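Long-range contacts in penicillin-binding protein 2B (Streptococcus pneumoniae, PDB 2WAD), which is a penicillin-binding transpeptidase thought to cross-link the peptides of adjacent glycan strands during peripheral peptidoglycan synthesis: residues A[310-315]-A[544-549]; A[345-350]-A[643-648]; A[243-248]-A[261-266]; A[489-494]-A[525-530]. All blocks are in the same frame, centred on the assembly; numbering follows the deposited sequence.

Contact 3 comes first along the chain and stands apart, in the N-terminal part that belongs to the dimerisation-domain family; its centre is about 34 Å from that of contact 2. The other three touch one another with centres 12 to 15 Å apart. Contacts 1 and 2 interlock in sequence, and contact 4 is nested inside the loops that both of them close. Helix 525-536 of contact 4 lies on the strands of contact 2, where A648 CB meets A529 N at 3.4 Å. D494 of contact 4 bonds I546 N and V547 N of contact 1. Distant transpeptidase segments thus meet in one core, with contact 1 in a small mixed sheet beside it that includes strand 63-64.

Contact 1: A[310-315]-A[544-549]; sequences LTIDLA and PHIVEG. Unlike the reference sequence in segment 544-549: H545 (reference Arg).
Strands 307-310 and 547-553 of a small mixed sheet meet at an antiparallel non-hydrogen-bonded pair, L310 with V547. The two side chains diverge at the backbone, yet their tips still meet, L310 CD2 lying 4.0 Å from V547 CG2. The direct polar link is one residue on: T311 N donates to I546 O over 2.7 Å, at 159° and with the donor tilted from the carbonyl plane. L310 CA adds a CH contact to the same oxygen at 3.2 Å.

T311 folds OG1 between its own N and carbonyl carbon (chi1 53°), and that hydroxyl bonds V355 O, at the start of strand 355-363 in the other sheet. Its CG2 lies beside the backbone N, 3.6 Å from E548 CB and obliquely placed against the H545 ring. This imidazole is turned back on its own segment, ND1 giving a 2.8 Å bond to V547 O that runs close to the ring plane. I312 and I546 run alongside each other in the same direction, with CD1 of I312 4.1 Å from CG2 of I546.

Past the strand, D313 caps helix 314-334: its OD1 accepts from A315 N through the anti lone pair. E548 and G549 both face K309, a classic beta bulge in the antiparallel pairing of strands 307-310 and 547-553.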
loop_
_atom_site.group_PDB
_atom_site.type_symbol
_atom_site.label_atom_id
_atom_site.label_comp_id
_atom_site.label_asym_id
_atom_site.label_seq_id
_atom_site.Cartn_x
_atom_site.Cartn_y
_atom_site.Cartn_z
ATOM N N LEU A 310 -0.680 11.933 -7.433
ATOM C CA LEU A 310 -0.508 10.552 -7.881
ATOM C C LEU A 310 -0.306 10.434 -9.380
ATOM O O LEU A 310 -0.570 11.363 -10.143
ATOM C CB LEU A 310 -1.697 9.681 -7.495
ATOM C CG LEU A 310 -2.218 9.849 -6.069
ATOM C CD1 LEU A 310 -3.249 8.749 -5.820
ATOM C CD2 LEU A 310 -1.057 9.808 -5.088
ATOM N N THR A 311 0.172 9.260 -9.779
ATOM C CA THR A 311 0.409 8.947 -11.176
ATOM C C THR A 311 -0.889 8.445 -11.783
ATOM O O THR A 311 -1.004 8.386 -13.003
ATOM C CB THR A 311 1.452 7.820 -11.309
ATOM O OG1 THR A 311 1.041 6.706 -10.504
ATOM C CG2 THR A 311 2.826 8.271 -10.825
ATOM N N ILE A 312 -1.844 8.055 -10.939
ATOM C CA ILE A 312 -3.110 7.493 -11.410
ATOM C C ILE A 312 -4.149 8.567 -11.664
ATOM O O ILE A 312 -4.354 9.458 -10.835
ATOM C CB ILE A 312 -3.751 6.512 -10.399
ATOM C CG1 ILE A 312 -2.785 5.363 -10.054
ATOM C CG2 ILE A 312 -5.072 5.976 -10.968
ATOM C CD1 ILE A 312 -3.186 4.593 -8.822
ATOM N N ASP A 313 -4.802 8.466 -12.815
ATOM C CA ASP A 313 -5.921 9.327 -13.123
ATOM C C ASP A 313 -7.235 8.645 -12.736
ATOM O O ASP A 313 -7.513 7.538 -13.166
ATOM C CB ASP A 313 -5.882 9.644 -14.617
ATOM C CG ASP A 313 -6.768 10.794 -14.974
ATOM O OD1 ASP A 313 -8.002 10.601 -14.943
ATOM O OD2 ASP A 313 -6.224 11.890 -15.227
ATOM N N LEU A 314 -8.045 9.284 -11.906
ATOM C CA LEU A 314 -9.332 8.710 -11.528
ATOM C C LEU A 314 -10.167 8.157 -12.690
ATOM O O LEU A 314 -10.761 7.089 -12.547
ATOM C CB LEU A 314 -10.168 9.752 -10.783
ATOM C CG LEU A 314 -10.407 9.663 -9.274
ATOM C CD1 LEU A 314 -9.113 9.341 -8.574
ATOM C CD2 LEU A 314 -10.995 10.967 -8.757
ATOM N N ALA A 315 -10.242 8.894 -13.800
ATOM C CA ALA A 315 -11.074 8.521 -14.936
ATOM C C ALA A 315 -10.560 7.214 -15.529
ATOM O O ALA A 315 -11.343 6.291 -15.777
ATOM C CB ALA A 315 -11.114 9.646 -16.002
ATOM N N PRO A 544 7.752 0.387 -9.014
ATOM C CA PRO A 544 6.480 1.025 -9.317
ATOM C C PRO A 544 6.216 2.112 -8.287
ATOM O O PRO A 544 6.567 1.961 -7.121
ATOM C CB PRO A 544 5.446 -0.108 -9.199
ATOM C CG PRO A 544 6.167 -1.310 -8.721
ATOM C CD PRO A 544 7.590 -0.926 -8.375
ATOM N N HIS A 545 5.686 3.246 -8.731
ATOM C CA HIS A 545 5.471 4.337 -7.799
ATOM C C HIS A 545 4.106 4.936 -8.121
ATOM O O HIS A 545 3.789 5.167 -9.293
ATOM C CB HIS A 545 6.628 5.364 -7.763
ATOM C CG HIS A 545 6.904 6.064 -9.061
ATOM N ND1 HIS A 545 6.371 7.298 -9.366
ATOM C CD2 HIS A 545 7.704 5.733 -10.101
ATOM C CE1 HIS A 545 6.808 7.681 -10.553
ATOM N NE2 HIS A 545 7.614 6.744 -11.022
ATOM N N ILE A 546 3.299 5.104 -7.076
ATOM C CA ILE A 546 1.948 5.624 -7.196
ATOM C C ILE A 546 1.963 7.155 -7.115
ATOM O O ILE A 546 1.085 7.838 -7.660
ATOM C CB ILE A 546 1.076 5.057 -6.057
ATOM C CG1 ILE A 546 0.976 3.540 -6.143
ATOM C CG2 ILE A 546 -0.323 5.664 -6.101
ATOM C CD1 ILE A 546 0.647 2.839 -4.826
ATOM N N VAL A 547 2.957 7.698 -6.408
ATOM C CA VAL A 547 3.120 9.143 -6.304
ATOM C C VAL A 547 3.981 9.682 -7.439
ATOM O O VAL A 547 5.010 9.092 -7.751
ATOM C CB VAL A 547 3.694 9.554 -4.942
ATOM C CG1 VAL A 547 4.013 11.041 -4.957
ATOM C CG2 VAL A 547 2.693 9.226 -3.813
ATOM N N GLU A 548 3.548 10.784 -8.054
ATOM C CA GLU A 548 4.231 11.357 -9.215
ATOM C C GLU A 548 5.158 12.488 -8.811
ATOM O O GLU A 548 6.237 12.644 -9.392
ATOM C CB GLU A 548 3.244 11.854 -10.290
ATOM C CG GLU A 548 3.875 12.568 -11.510
ATOM C CD GLU A 548 4.156 14.052 -11.265
ATOM O OE1 GLU A 548 5.110 14.603 -11.855
ATOM O OE2 GLU A 548 3.443 14.700 -10.476
ATOM N N GLY A 549 4.743 13.283 -7.830
ATOM C CA GLY A 549 5.587 14.389 -7.367
ATOM C C GLY A 549 5.130 14.990 -6.050
ATOM O O GLY A 549 4.020 14.743 -5.600
#

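Contact 2: A[345-350]-A[643-648]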
loop_
_atom_site.group_PDB
_atom_site.type_symbol
_atom_site.label_atom_id
_atom_site.label_comp_id
_atom_site.label_asym_id
_atom_site.label_seq_id
_atom_site.Cartn_x
_atom_site.Cartn_y
_atom_site.Cartn_z
ATOM N N ALA A 345 -5.979 -6.369 -12.163
ATOM C CA ALA A 345 -5.216 -5.811 -13.262
ATOM C C ALA A 345 -4.387 -4.680 -12.701
ATOM O O ALA A 345 -4.882 -3.907 -11.894
ATOM C CB ALA A 345 -6.124 -5.263 -14.364
ATOM N N VAL A 346 -3.145 -4.581 -13.155
ATOM C CA VAL A 346 -2.249 -3.500 -12.777
ATOM C C VAL A 346 -1.603 -3.086 -14.090
ATOM O O VAL A 346 -1.120 -3.929 -14.855
ATOM C CB VAL A 346 -1.106 -3.968 -11.796
ATOM C CG1 VAL A 346 -0.033 -2.872 -11.634
ATOM C CG2 VAL A 346 -1.646 -4.313 -10.426
ATOM N N ALA A 347 -1.650 -1.791 -14.366
ATOM C CA ALA A 347 -0.996 -1.223 -15.536
ATOM C C ALA A 347 0.122 -0.308 -15.057
ATOM O O ALA A 347 -0.097 0.523 -14.161
ATOM C CB ALA A 347 -2.029 -0.372 -16.352
ATOM N N LEU A 348 1.285 -0.402 -15.698
ATOM C CA LEU A 348 2.447 0.434 -15.351
ATOM C C LEU A 348 3.046 1.098 -16.594
ATOM O O LEU A 348 2.963 0.537 -17.689
ATOM C CB LEU A 348 3.550 -0.444 -14.745
ATOM C CG LEU A 348 3.259 -1.301 -13.509
ATOM C CD1 LEU A 348 4.499 -2.103 -13.084
ATOM C CD2 LEU A 348 2.769 -0.453 -12.356
ATOM N N ASN A 349 3.646 2.275 -16.423
ATOM C CA ASN A 349 4.465 2.909 -17.450
ATOM C C ASN A 349 5.833 2.241 -17.295
ATOM O O ASN A 349 6.480 2.421 -16.261
ATOM C CB ASN A 349 4.556 4.411 -17.147
ATOM C CG ASN A 349 5.442 5.194 -18.122
ATOM O OD1 ASN A 349 6.393 4.670 -18.708
ATOM N ND2 ASN A 349 5.134 6.477 -18.272
ATOM N N PRO A 350 6.254 1.447 -18.292
ATOM C CA PRO A 350 7.505 0.666 -18.219
ATOM C C PRO A 350 8.759 1.542 -18.342
ATOM O O PRO A 350 9.875 1.056 -18.098
ATOM C CB PRO A 350 7.445 -0.225 -19.469
ATOM C CG PRO A 350 6.587 0.659 -20.477
ATOM C CD PRO A 350 5.561 1.300 -19.588
ATOM N N PRO A 643 7.523 0.921 -25.952
ATOM C CA PRO A 643 6.476 0.617 -24.998
ATOM C C PRO A 643 6.135 1.743 -24.024
ATOM O O PRO A 643 7.011 2.343 -23.384
ATOM C CB PRO A 643 7.005 -0.626 -24.287
ATOM C CG PRO A 643 7.942 -1.272 -25.292
ATOM C CD PRO A 643 8.609 -0.079 -25.921
ATOM N N GLN A 644 4.844 2.007 -23.877
ATOM C CA GLN A 644 4.411 3.090 -22.997
ATOM C C GLN A 644 3.437 2.597 -21.934
ATOM O O GLN A 644 3.092 3.307 -20.989
ATOM C CB GLN A 644 3.824 4.227 -23.836
ATOM C CG GLN A 644 4.918 5.105 -24.446
ATOM C CD GLN A 644 4.443 5.809 -25.706
ATOM O OE1 GLN A 644 3.524 6.634 -25.658
ATOM N NE2 GLN A 644 5.050 5.467 -26.848
ATOM N N ILE A 645 3.022 1.347 -22.078
ATOM C CA ILE A 645 2.209 0.691 -21.055
ATOM C C ILE A 645 2.546 -0.805 -21.008
ATOM O O ILE A 645 2.741 -1.459 -22.038
ATOM C CB ILE A 645 0.694 0.911 -21.323
ATOM C CG1 ILE A 645 -0.151 0.212 -20.266
ATOM C CG2 ILE A 645 0.320 0.389 -22.718
ATOM C CD1 ILE A 645 -1.626 0.620 -20.214
ATOM N N ALA A 646 2.596 -1.353 -19.801
ATOM C CA ALA A 646 2.756 -2.797 -19.585
ATOM C C ALA A 646 1.639 -3.175 -18.636
ATOM O O ALA A 646 1.392 -2.423 -17.697
ATOM C CB ALA A 646 4.089 -3.063 -18.921
ATOM N N VAL A 647 0.968 -4.302 -18.864
ATOM C CA VAL A 647 -0.203 -4.644 -18.066
ATOM C C VAL A 647 -0.199 -6.123 -17.670
ATOM O O VAL A 647 0.207 -6.958 -18.466
ATOM C CB VAL A 647 -1.513 -4.292 -18.810
ATOM C CG1 VAL A 647 -1.643 -5.120 -20.095
ATOM C CG2 VAL A 647 -2.733 -4.544 -17.896
ATOM N N ALA A 648 -0.653 -6.436 -16.450
ATOM C CA ALA A 648 -0.867 -7.797 -16.004
ATOM C C ALA A 648 -2.313 -7.991 -15.625
ATOM O O ALA A 648 -2.898 -7.186 -14.899
ATOM C CB ALA A 648 -0.026 -8.128 -14.763
#
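Four backbone hydrogen bonds tie V346 and L348 to A648 and A646. V346 N donates to A648 O (3.1 Å) and receives A648 N at its own O (3.0 Å); L348 N reaches A646 O over 2.8 Å, and A646 N returns to L348 O over 2.9 Å. A347 and V647 form the non-hydrogen-bonded pair between them, and CA-H...O contacts, such as A347 CA to A646 O (3.4 Å), run beside these bonds. These are neighbouring strands within the central antiparallel sheet of the transpeptidase domain, joining a strand from the start of that domain to one near its end.

V346, L348, A646 and A648 share one face, and helix 525-536 covers it through M526 and A529. The opposite face carries A347 and V647 and packs against helix 661-676. There I645 is extended, with CG1 anti to its backbone N (chi1 179°), and CD1 comes 4.0 Å from A347 CB. Where the strands end, the P350 ring turns toward the other segment: its CD approaches Q644 C, and its CG lies 3.4 Å from P643 O. Q644 and I645 both face A638 on the next strand, a classic beta bulge.

Contact 3: A[243-248]-A[261-266]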
loop_
_atom_site.group_PDB
_atom_site.type_symbol
_atom_site.label_atom_id
_atom_site.label_comp_id
_atom_site.label_asym_id
_atom_site.label_seq_id
_atom_site.Cartn_x
_atom_site.Cartn_y
_atom_site.Cartn_z
ATOM N N GLY A 243 -4.443 10.392 19.841
ATOM C CA GLY A 243 -3.147 10.951 19.462
ATOM C C GLY A 243 -2.247 10.137 18.553
ATOM O O GLY A 243 -2.552 9.906 17.374
ATOM N N LEU A 244 -1.107 9.718 19.094
ATOM C CA LEU A 244 -0.210 8.843 18.351
ATOM C C LEU A 244 -0.661 7.405 18.538
ATOM O O LEU A 244 -1.339 7.086 19.512
ATOM C CB LEU A 244 1.231 8.992 18.836
ATOM C CG LEU A 244 1.962 10.308 18.569
ATOM C CD1 LEU A 244 3.439 10.146 18.887
ATOM C CD2 LEU A 244 1.767 10.780 17.139
ATOM N N PRO A 245 -0.312 6.540 17.578
ATOM C CA PRO A 245 -0.431 5.100 17.780
ATOM C C PRO A 245 0.508 4.639 18.898
ATOM O O PRO A 245 1.699 4.954 18.872
ATOM C CB PRO A 245 -0.006 4.514 16.425
ATOM C CG PRO A 245 0.622 5.653 15.655
ATOM C CD PRO A 245 -0.008 6.895 16.181
ATOM N N ALA A 246 -0.022 3.904 19.872
ATOM C CA ALA A 246 0.765 3.483 21.033
ATOM C C ALA A 246 1.877 2.485 20.695
ATOM O O ALA A 246 2.922 2.493 21.348
ATOM C CB ALA A 246 -0.145 2.935 22.125
ATOM N N GLU A 247 1.663 1.642 19.686
ATOM C CA GLU A 247 2.672 0.658 19.276
ATOM C C GLU A 247 3.976 1.334 18.884
ATOM O O GLU A 247 5.057 0.809 19.146
ATOM C CB GLU A 247 2.238 -0.176 18.062
ATOM C CG GLU A 247 0.753 -0.332 17.864
ATOM C CD GLU A 247 0.127 0.857 17.179
ATOM O OE1 GLU A 247 0.193 0.910 15.936
ATOM O OE2 GLU A 247 -0.446 1.714 17.891
ATOM N N GLU A 248 3.859 2.478 18.223
ATOM C CA GLU A 248 5.014 3.168 17.668
ATOM C C GLU A 248 5.293 4.452 18.446
ATOM O O GLU A 248 6.137 5.252 18.045
ATOM C CB GLU A 248 4.759 3.500 16.189
ATOM C CG GLU A 248 4.695 2.290 15.240
ATOM C CD GLU A 248 6.064 1.755 14.852
ATOM O OE1 GLU A 248 6.820 2.489 14.176
ATOM O OE2 GLU A 248 6.384 0.597 15.211
ATOM N N ASP A 261 -0.180 14.480 18.174
ATOM C CA ASP A 261 -0.017 14.640 16.730
ATOM C C ASP A 261 -0.895 13.709 15.909
ATOM O O ASP A 261 -1.099 12.551 16.263
ATOM C CB ASP A 261 1.439 14.415 16.326
ATOM C CG ASP A 261 2.335 15.578 16.710
ATOM O OD1 ASP A 261 1.825 16.595 17.229
ATOM O OD2 ASP A 261 3.558 15.475 16.478
ATOM N N ARG A 262 -1.408 14.227 14.802
ATOM C CA ARG A 262 -2.130 13.386 13.861
ATOM C C ARG A 262 -1.243 12.925 12.715
ATOM O O ARG A 262 -0.705 13.734 11.963
ATOM C CB ARG A 262 -3.407 14.074 13.398
ATOM C CG ARG A 262 -4.336 14.270 14.572
ATOM C CD ARG A 262 -5.719 14.614 14.118
ATOM N NE ARG A 262 -5.805 16.038 13.836
ATOM C CZ ARG A 262 -6.835 16.597 13.215
ATOM N NH1 ARG A 262 -7.843 15.833 12.816
ATOM N NH2 ARG A 262 -6.855 17.906 12.989
ATOM N N VAL A 263 -1.089 11.609 12.623
ATOM C CA VAL A 263 -0.127 10.981 11.738
ATOM C C VAL A 263 -0.801 9.934 10.836
ATOM O O VAL A 263 -1.909 9.464 11.120
ATOM C CB VAL A 263 1.025 10.346 12.550
ATOM C CG1 VAL A 263 1.582 11.361 13.550
ATOM C CG2 VAL A 263 0.548 9.098 13.280
ATOM N N GLY A 264 -0.144 9.610 9.729
ATOM C CA GLY A 264 -0.652 8.583 8.827
ATOM C C GLY A 264 -0.423 7.207 9.416
ATOM O O GLY A 264 0.668 6.914 9.903
ATOM N N THR A 265 -1.452 6.363 9.365
ATOM C CA THR A 265 -1.384 5.032 9.956
ATOM C C THR A 265 -1.521 3.921 8.924
ATOM O O THR A 265 -1.344 2.750 9.257
ATOM C CB THR A 265 -2.509 4.827 10.960
ATOM O OG1 THR A 265 -3.722 5.293 10.364
ATOM C CG2 THR A 265 -2.233 5.633 12.228
ATOM N N SER A 266 -1.843 4.264 7.683
ATOM C CA SER A 266 -1.909 3.227 6.660
ATOM C C SER A 266 -1.666 3.761 5.236
ATOM O O SER A 266 -1.933 4.925 4.944
ATOM C CB SER A 266 -3.258 2.506 6.746
ATOM O OG SER A 266 -4.304 3.398 6.404
#
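L244 and P245 meet V263 and D261 in an apolar contact between two irregular loops, one before and one after helix 249-255, both in the N-terminal part assigned to the dimerisation-domain family. V263 lies at the middle: its side chain leaves the backbone toward the other loop, and its two methyls are shared between the two partners. With chi1 at -50°, CG1 sits beside the backbone N and touches L244 CD2 at 3.6 Å, the leucine and valine being set crosswise. CG2 points between the N and the carbonyl carbon and meets the P245 ring end-on, 3.7 Å from CD.

The same L244 methyl also reaches the chain at D261, 3.7 Å from its CB and 3.5 Å from its carbonyl O, so one branch end touches three groups. P245 CG comes within 4.5 Å of T265 CG2, a looser touch at the margin.

G243 O and D261 O approach to 3.2 Å, two acceptors that do not bond each other. The S238 hydroxyl bonds G243 O and also takes V263 N, bridging the loops through a third piece of chain, while D261 OD2 forms a salt bridge with R280 and accepts from S258 N.

Y252 of helix 249-255 touches L244, P245 and V263 together, so the short helix packs on the contact made by the loops at its two ends. E248 occupies its N-cap position, while beyond V263 the chain bonds S236 through T265 and leads into helix 267-271.

Contact 4: A[489-494]-A[525-530]. Unlike the reference sequence in segment 489-494: S489 (reference Thr).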
loop_
_atom_site.group_PDB
_atom_site.type_symbol
_atom_site.label_atom_id
_atom_site.label_comp_id
_atom_site.label_asym_id
_atom_site.label_seq_id
_atom_site.Cartn_x
_atom_site.Cartn_y
_atom_site.Cartn_z
ATOM N N SER A 489 10.060 -11.507 -5.332
ATOM C CA SER A 489 10.870 -10.549 -4.580
ATOM C C SER A 489 10.062 -9.277 -4.387
ATOM O O SER A 489 9.089 -9.067 -5.116
ATOM C CB SER A 489 12.179 -10.217 -5.324
ATOM O OG SER A 489 11.912 -9.790 -6.648
ATOM N N ALA A 490 10.468 -8.459 -3.415
ATOM C CA ALA A 490 9.936 -7.103 -3.235
ATOM C C ALA A 490 9.943 -6.318 -4.531
ATOM O O ALA A 490 10.961 -6.291 -5.231
ATOM C CB ALA A 490 10.748 -6.330 -2.169
ATOM N N THR A 491 8.838 -5.623 -4.807
ATOM C CA THR A 491 8.716 -4.787 -6.005
ATOM C C THR A 491 9.314 -3.399 -5.842
ATOM O O THR A 491 9.707 -2.778 -6.838
ATOM C CB THR A 491 7.242 -4.643 -6.486
ATOM O OG1 THR A 491 6.475 -3.917 -5.529
ATOM C CG2 THR A 491 6.586 -5.984 -6.683
ATOM N N GLY A 492 9.370 -2.904 -4.609
ATOM C CA GLY A 492 9.786 -1.524 -4.348
ATOM C C GLY A 492 8.649 -0.511 -4.314
ATOM O O GLY A 492 8.868 0.715 -4.247
ATOM N N ILE A 493 7.414 -1.001 -4.414
ATOM C CA ILE A 493 6.285 -0.076 -4.524
ATOM C C ILE A 493 6.186 0.790 -3.262
ATOM O O ILE A 493 6.520 0.320 -2.170
ATOM C CB ILE A 493 4.962 -0.780 -4.790
ATOM C CG1 ILE A 493 3.923 0.237 -5.280
ATOM C CG2 ILE A 493 4.484 -1.553 -3.573
ATOM C CD1 ILE A 493 2.594 -0.367 -5.546
ATOM N N ASP A 494 5.756 2.045 -3.431
ATOM C CA ASP A 494 5.696 3.035 -2.354
ATOM C C ASP A 494 4.461 2.877 -1.451
ATOM O O ASP A 494 3.643 3.800 -1.296
ATOM C CB ASP A 494 5.811 4.456 -2.934
ATOM C CG ASP A 494 4.785 4.745 -4.064
ATOM O OD1 ASP A 494 4.211 3.797 -4.679
ATOM O OD2 ASP A 494 4.619 5.951 -4.387
ATOM N N PRO A 525 -0.448 -9.484 -8.270
ATOM C CA PRO A 525 -0.623 -8.867 -9.587
ATOM C C PRO A 525 0.405 -7.752 -9.830
ATOM O O PRO A 525 0.811 -7.556 -10.971
ATOM C CB PRO A 525 -2.078 -8.350 -9.552
ATOM C CG PRO A 525 -2.782 -9.247 -8.549
ATOM C CD PRO A 525 -1.714 -9.634 -7.521
ATOM N N MET A 526 0.840 -7.030 -8.790
ATOM C CA MET A 526 1.866 -6.008 -8.943
ATOM C C MET A 526 3.193 -6.618 -9.397
ATOM O O MET A 526 3.854 -6.077 -10.295
ATOM C CB MET A 526 1.997 -5.168 -7.656
ATOM C CG MET A 526 2.997 -4.023 -7.699
ATOM S SD MET A 526 2.472 -2.707 -8.840
ATOM C CE MET A 526 0.946 -2.208 -8.053
ATOM N N GLN A 527 3.582 -7.748 -8.808
ATOM C CA GLN A 527 4.800 -8.471 -9.229
ATOM C C GLN A 527 4.720 -8.885 -10.708
ATOM O O GLN A 527 5.714 -8.792 -11.460
ATOM C CB GLN A 527 5.040 -9.704 -8.341
ATOM C CG GLN A 527 5.480 -9.395 -6.878
ATOM C CD GLN A 527 5.619 -10.645 -6.031
ATOM O OE1 GLN A 527 4.684 -11.417 -5.916
ATOM N NE2 GLN A 527 6.784 -10.851 -5.425
ATOM N N LEU A 528 3.547 -9.377 -11.117
ATOM C CA LEU A 528 3.369 -9.819 -12.521
ATOM C C LEU A 528 3.363 -8.633 -13.494
ATOM O O LEU A 528 3.862 -8.770 -14.598
ATOM C CB LEU A 528 2.114 -10.707 -12.690
ATOM C CG LEU A 528 2.252 -12.062 -11.973
ATOM C CD1 LEU A 528 0.873 -12.681 -11.669
ATOM C CD2 LEU A 528 3.020 -12.995 -12.873
ATOM N N ALA A 529 2.857 -7.463 -13.082
ATOM C CA ALA A 529 3.057 -6.269 -13.899
ATOM C C ALA A 529 4.519 -5.827 -14.003
ATOM O O ALA A 529 4.962 -5.396 -15.061
ATOM C CB ALA A 529 2.189 -5.101 -13.446
ATOM N N GLN A 530 5.256 -5.863 -12.898
ATOM C CA GLN A 530 6.648 -5.390 -12.912
ATOM C C GLN A 530 7.444 -6.332 -13.814
ATOM O O GLN A 530 8.371 -5.914 -14.484
ATOM C CB GLN A 530 7.279 -5.442 -11.509
ATOM C CG GLN A 530 8.739 -4.906 -11.439
ATOM C CD GLN A 530 9.227 -4.831 -10.000
ATOM O OE1 GLN A 530 9.137 -5.817 -9.254
ATOM N NE2 GLN A 530 9.659 -3.647 -9.568
#
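Two glutamines on one flank of helix 525-536, Q527 and Q530, hold the loop 489-494 by its peptide carbonyls. Q527 NE2 donates to S489 O over 2.9 Å at 160°; the oxygen lies in the amide plane of Q527, but the donor sits above the plane of the carbonyl, off its lone pairs. Q530 NE2 makes the other bond, also 2.9 Å, to T491 O, here in the carbonyl plane and on a lone pair. Each amide is further engaged: Q527 also bonds T500 O and T524 N, and Q530 bonds L542 O and R541, which fixes how both are turned.

T491 fits between them. Its CG2, beside the backbone N, lies 3.6 Å from Q527 CG, and its CB is 3.6 Å from Q530 OE1. Its hydroxyl accepts from I493 N at 3.3 Å, an ST turn, and bonds E498 OE2 as well. Inside that turn G492 has a positive phi (91°), where a CB would jam against T491 O, which calls for glycine. Apolar packing follows at I493, whose CD1 meets M526 CE at 3.5 Å, one side chain lying across the other.

A529 packs on both strands 342-348 and 645-650, L528 on 645-650, so the helix sits between the loop and the central sheet, whose two faces are covered by helices as in the penicillin-binding transpeptidase fold.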